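Local coordinates for protein AopB (Aeromonas hydrophila, PDB 3WXX) that probably serves as a type III secretion translocator that enters the host membrane to build the translocon, and is bound here by its chaperone AcrH, at residues S125-A128 against S129-G133; G153-G156 against V157-M160; A191-S194 against I195-F199. All coordinates share one frame; numbering follows the deposited sequence.

All three contacts are local, each within a different predicted transmembrane stretch: interactions 1 and 3 each cover about two helical turns, and interaction 2 passes from a loop into the first turn of helix 156-161. Interactions 1 and 3 are partly buried, on helices 126-151 and 179-198, with centres about 19 Å apart on opposite sides of the chain's centre; interaction 2 lies at the surface and comes within about 6 Å of interaction 3 between nearest atoms. Interactions 1 and 2 stand at helix starts: a serine caps the first, whereas a valine occupies the N-cap of the second. Interaction 3 closes its helix with a threonine doubling a backbone bond. The chaperone AcrH touches all three.

Interaction 1: S125-A128 against S129-G133; sequences SAIA and SMVIG
Val131 and Ile127 meet through one branch of each: Val131 CG1 is anti to the backbone N (chi1 -180°), which swings CG2 back beside that N, while in Ile127 chi1 of -68° sets CG1 beside the backbone N and leaves CG2 anti to it. The two CG2 methyls come within 4.3 Å, a loose contact. Val131 CG2 also lies 3.3 Å from Ile127 O, alongside the bond Val131 N makes to the same oxygen at 3.0 Å. That bond is the straightest of the four across the segments (N-H...O 162°). Ser129 N to Ser125 O, also 3.0 Å, is the same i to i+4 bond two residues earlier, and Met130 N reaches Ala126 O at 3.1 Å. Ile132 N continues the ladder to Ala128 O.

These are the first two turns of helix 126-151, inside a predicted transmembrane segment of this SseC/YopB-family translocator, and Ser125 is the N-cap. Ser125 OG accepts a weak capping bond from Ala128 N at 3.3 Å, so the first turn draws on a side-chain oxygen for an N-H that has no earlier helical carbonyl to reach. The same OG is hydrogen-bonded to Asp81 of the AcrH chain, and Ser125 N to Ser84 of that chain, so the chaperone grips the helix exactly at its start. AcrH also lies against Ala128, Val131 and Ile132. On another flank, the selenomethionine Met130 leaves its backbone with an extended start and bends near its end, packing on Val211, Ala214 and Thr215 of helix 201-217. Ser129 CB, by contrast, sits 3.2 Å from Ala126 O on an exposed part of the turn.

Interaction 2: G153-G156 against V157-M160; sequences GAVG and VANM
Met160, a selenomethionine, rises from the first turn of helix 156-161 beside Gly156, whose carbonyl it meets with both backbone and side chain. Its CB lies 3.6 Å from Gly156 O. The next atom, CG, is anti to the carbonyl carbon (chi1 -80°) and therefore folds back beside the backbone N, where it comes 3.3 Å from that same Gly156 O. From there SE and CE lead away from 153-156, and the side chain packs on Leu78 of the AcrH chain. Met160 N hydrogen-bonds to Gly156 O at 2.9 Å.

Residues 153-155 belong to the loop after helix 126-151, which leads into helix 156-161 within a predicted transmembrane segment. Asn159 N bonds to Val155 O at 3.0 Å, and Asn159 CB is 3.4 Å from that oxygen. Val155 takes the N-cap position; its CG2, anti to the backbone N, touches Ala158 CB at 3.6 Å along one side of the turn. Val155 also reaches Met183 and Glu187 of helix 179-198, which joins this helix start to its successor in the chain. Because the residue at the N-cap is a valine, its side chain offers no acceptor to the first-turn N-H groups. Across the segments the clear hydrogen bonds are main-chain ones, joined by the Val155-Ala158 apolar touch; no side-chain hydrogen bond spans them.

Interaction 3: A191-S194 against I195-F199; sequences AIVS and IAVTF
Ile195 N meets Ala191 O at 2.7 Å, and Ile195 CG1, set beside its own backbone N, runs close to the same oxygen at 3.3 Å. Next, Ala196 N bonds to Ile192 O at 2.9 Å. Val197 N follows to Val193 O at 2.8 Å; on the same rung, Val197 CG2 and Val193 CG1 approach loosely at 4.5 Å.

These rungs form the last turns of helix 179-198, most of which falls in a predicted transmembrane segment of the translocator. Helix 24-42 packs on Val193, Ser194 and Val197, whereas helix 201-217 lies against Ile192, Ile195 and Ala196.

Thr198 grips Ser194 O twice. Its N bonds at 2.9 Å, and with chi1 at -45° its hydroxyl folds back beside that N, letting OG1 donate to the same Ser194 O at 2.8 Å. The two donors arrive from opposite faces of the carbonyl plane, OG1 standing 37° out of it. Ser194 turns its own hydroxyl back along the helix to Val190 O. Phe199, where helical backbone angles end, still bonds through its N to Ile195 O, while Thr198 CG2 sits over one face of the Phe199 ring, toward the rim.

Interaction 1: S125-A128 against S129-G133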
# COMPACT_ATOMS: atom_id res chain seq x y z
N SER B 125 -0.27 -9.31 5.31
CA SER B 125 -1.48 -9.04 6.09
C SER B 125 -2.69 -9.45 5.28
O SER B 125 -2.60 -9.65 4.05
CB SER B 125 -1.62 -7.56 6.44
OG SER B 125 -1.62 -6.75 5.27
N ALA B 126 -3.83 -9.55 5.96
CA ALA B 126 -5.11 -9.87 5.28
C ALA B 126 -5.52 -8.81 4.25
O ALA B 126 -6.02 -9.15 3.19
CB ALA B 126 -6.20 -10.02 6.30
N ILE B 127 -5.34 -7.53 4.59
CA ILE B 127 -5.67 -6.44 3.67
C ILE B 127 -4.87 -6.64 2.41
O ILE B 127 -5.41 -6.71 1.31
CB ILE B 127 -5.30 -5.05 4.24
CG1 ILE B 127 -6.18 -4.66 5.41
CG2 ILE B 127 -5.46 -4.00 3.17
CD1 ILE B 127 -7.64 -4.53 5.05
N ALA B 128 -3.56 -6.73 2.56
CA ALA B 128 -2.71 -6.79 1.39
C ALA B 128 -3.07 -7.99 0.53
O ALA B 128 -3.04 -7.94 -0.69
CB ALA B 128 -1.26 -6.84 1.80
N SER B 129 -3.43 -9.06 1.20
CA SER B 129 -3.89 -10.27 0.57
C SER B 129 -5.11 -10.07 -0.33
O SER B 129 -5.15 -10.56 -1.46
CB SER B 129 -4.21 -11.26 1.66
OG SER B 129 -4.23 -12.54 1.11
N MSE B 130 -6.09 -9.30 0.14
CA MSE B 130 -7.20 -8.94 -0.71
C MSE B 130 -6.72 -8.09 -1.86
O MSE B 130 -7.23 -8.24 -3.00
CB MSE B 130 -8.27 -8.14 -0.00
CG MSE B 130 -9.04 -7.24 -1.01
SE MSE B 130 -9.91 -5.88 0.07
CE MSE B 130 -10.33 -6.80 1.81
N VAL B 131 -5.81 -7.16 -1.59
CA VAL B 131 -5.28 -6.29 -2.65
C VAL B 131 -4.69 -7.15 -3.79
O VAL B 131 -4.87 -6.84 -4.96
CB VAL B 131 -4.26 -5.26 -2.11
CG1 VAL B 131 -3.73 -4.39 -3.21
CG2 VAL B 131 -4.91 -4.39 -1.04
N ILE B 132 -4.05 -8.26 -3.47
CA ILE B 132 -3.63 -9.18 -4.55
C ILE B 132 -4.81 -9.66 -5.36
O ILE B 132 -4.78 -9.62 -6.57
CB ILE B 132 -2.86 -10.39 -4.01
CG1 ILE B 132 -1.42 -10.00 -3.73
CG2 ILE B 132 -2.84 -11.51 -5.04
CD1 ILE B 132 -0.76 -10.93 -2.74
N GLY B 133 -5.85 -10.10 -4.67
CA GLY B 133 -7.14 -10.41 -5.31
C GLY B 133 -7.70 -9.31 -6.19
O GLY B 133 -8.04 -9.54 -7.34

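Interaction 2: G153-G156 against V157-M160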
# COMPACT_ATOMS: atom_id res chain seq x y z
N GLY B 153 -5.36 7.77 4.66
CA GLY B 153 -6.00 9.03 4.24
C GLY B 153 -7.01 9.63 5.22
O GLY B 153 -6.63 10.35 6.16
N ALA B 154 -8.29 9.36 4.99
CA ALA B 154 -9.37 9.99 5.77
C ALA B 154 -9.41 9.46 7.21
O ALA B 154 -8.99 10.15 8.14
CB ALA B 154 -10.71 9.81 5.06
N VAL B 155 -9.88 8.23 7.39
CA VAL B 155 -10.00 7.64 8.72
C VAL B 155 -8.72 6.96 9.23
O VAL B 155 -8.74 6.24 10.21
CB VAL B 155 -11.17 6.66 8.75
CG1 VAL B 155 -10.90 5.40 7.95
CG2 VAL B 155 -11.57 6.32 10.18
N GLY B 156 -7.59 7.22 8.59
CA GLY B 156 -6.33 6.62 9.03
C GLY B 156 -5.93 7.05 10.42
O GLY B 156 -5.36 6.27 11.19
N VAL B 157 -6.22 8.31 10.75
CA VAL B 157 -5.81 8.88 12.05
C VAL B 157 -6.67 8.30 13.20
O VAL B 157 -6.17 8.00 14.29
CB VAL B 157 -5.91 10.43 12.06
CG1 VAL B 157 -5.28 10.98 13.34
CG2 VAL B 157 -5.20 11.04 10.85
N ALA B 158 -7.95 8.13 12.94
CA ALA B 158 -8.81 7.43 13.88
C ALA B 158 -8.28 6.02 14.09
O ALA B 158 -8.21 5.52 15.21
CB ALA B 158 -10.23 7.37 13.33
N ASN B 159 -7.95 5.38 12.97
CA ASN B 159 -7.55 4.00 13.00
C ASN B 159 -6.30 3.83 13.82
O ASN B 159 -6.15 2.85 14.52
CB ASN B 159 -7.33 3.50 11.58
CG ASN B 159 -7.35 1.99 11.49
OD1 ASN B 159 -7.78 1.31 12.41
ND2 ASN B 159 -6.93 1.45 10.35
N MSE B 160 -5.39 4.80 13.70
CA MSE B 160 -4.14 4.74 14.45
C MSE B 160 -4.48 4.87 15.90
O MSE B 160 -4.01 4.08 16.73
CB MSE B 160 -3.19 5.84 13.99
CG MSE B 160 -2.48 5.45 12.69
SE MSE B 160 -1.24 6.88 12.14
CE MSE B 160 0.18 5.81 11.30

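Interaction 3: A191-S194 against I195-F199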
# COMPACT_ATOMS: atom_id res chain seq x y z
N ALA B 191 -12.07 4.84 0.38
CA ALA B 191 -11.22 4.64 -0.80
C ALA B 191 -12.01 4.66 -2.11
O ALA B 191 -11.60 5.32 -3.08
CB ALA B 191 -10.42 3.34 -0.69
N ILE B 192 -13.14 3.94 -2.14
CA ILE B 192 -14.03 3.95 -3.32
C ILE B 192 -14.47 5.35 -3.69
O ILE B 192 -14.47 5.73 -4.87
CB ILE B 192 -15.29 3.09 -3.14
CG1 ILE B 192 -14.94 1.62 -3.34
CG2 ILE B 192 -16.30 3.41 -4.21
CD1 ILE B 192 -14.55 0.93 -2.07
N VAL B 193 -14.86 6.12 -2.68
CA VAL B 193 -15.30 7.47 -2.94
C VAL B 193 -14.11 8.23 -3.50
O VAL B 193 -14.20 8.85 -4.57
CB VAL B 193 -15.84 8.14 -1.67
CG1 VAL B 193 -16.17 9.60 -1.93
CG2 VAL B 193 -17.08 7.42 -1.16
N SER B 194 -12.99 8.17 -2.78
CA SER B 194 -11.77 8.86 -3.20
C SER B 194 -11.45 8.51 -4.65
O SER B 194 -11.05 9.40 -5.40
CB SER B 194 -10.59 8.50 -2.30
OG SER B 194 -11.03 8.10 -1.00
N ILE B 195 -11.59 7.23 -5.05
CA ILE B 195 -11.33 6.86 -6.46
C ILE B 195 -12.32 7.58 -7.35
O ILE B 195 -11.93 8.20 -8.33
CB ILE B 195 -11.43 5.34 -6.75
CG1 ILE B 195 -10.37 4.50 -6.01
CG2 ILE B 195 -11.27 5.06 -8.23
CD1 ILE B 195 -8.95 4.71 -6.48
N ALA B 196 -13.59 7.53 -6.95
CA ALA B 196 -14.66 8.17 -7.72
C ALA B 196 -14.29 9.60 -7.99
O ALA B 196 -14.29 10.04 -9.13
CB ALA B 196 -15.97 8.12 -6.97
N VAL B 197 -13.90 10.30 -6.93
CA VAL B 197 -13.46 11.70 -7.03
C VAL B 197 -12.25 11.88 -7.96
O VAL B 197 -12.31 12.66 -8.89
CB VAL B 197 -13.10 12.28 -5.64
CG1 VAL B 197 -12.28 13.56 -5.77
CG2 VAL B 197 -14.36 12.50 -4.81
N THR B 198 -11.17 11.16 -7.67
CA THR B 198 -9.89 11.37 -8.35
C THR B 198 -9.91 10.91 -9.82
O THR B 198 -9.24 11.50 -10.65
CB THR B 198 -8.73 10.59 -7.66
OG1 THR B 198 -8.77 10.72 -6.22
CG2 THR B 198 -7.40 11.05 -8.19
N PHE B 199 -10.59 9.81 -10.11
CA PHE B 199 -10.56 9.20 -11.44
C PHE B 199 -12.01 9.04 -11.86
O PHE B 199 -12.90 9.60 -11.19
CB PHE B 199 -9.85 7.85 -11.41
CG PHE B 199 -8.50 7.88 -10.73
CD1 PHE B 199 -7.35 8.21 -11.45
CD2 PHE B 199 -8.36 7.57 -9.38
CE1 PHE B 199 -6.11 8.27 -10.82
CE2 PHE B 199 -7.12 7.62 -8.75
CZ PHE B 199 -6.00 7.98 -9.47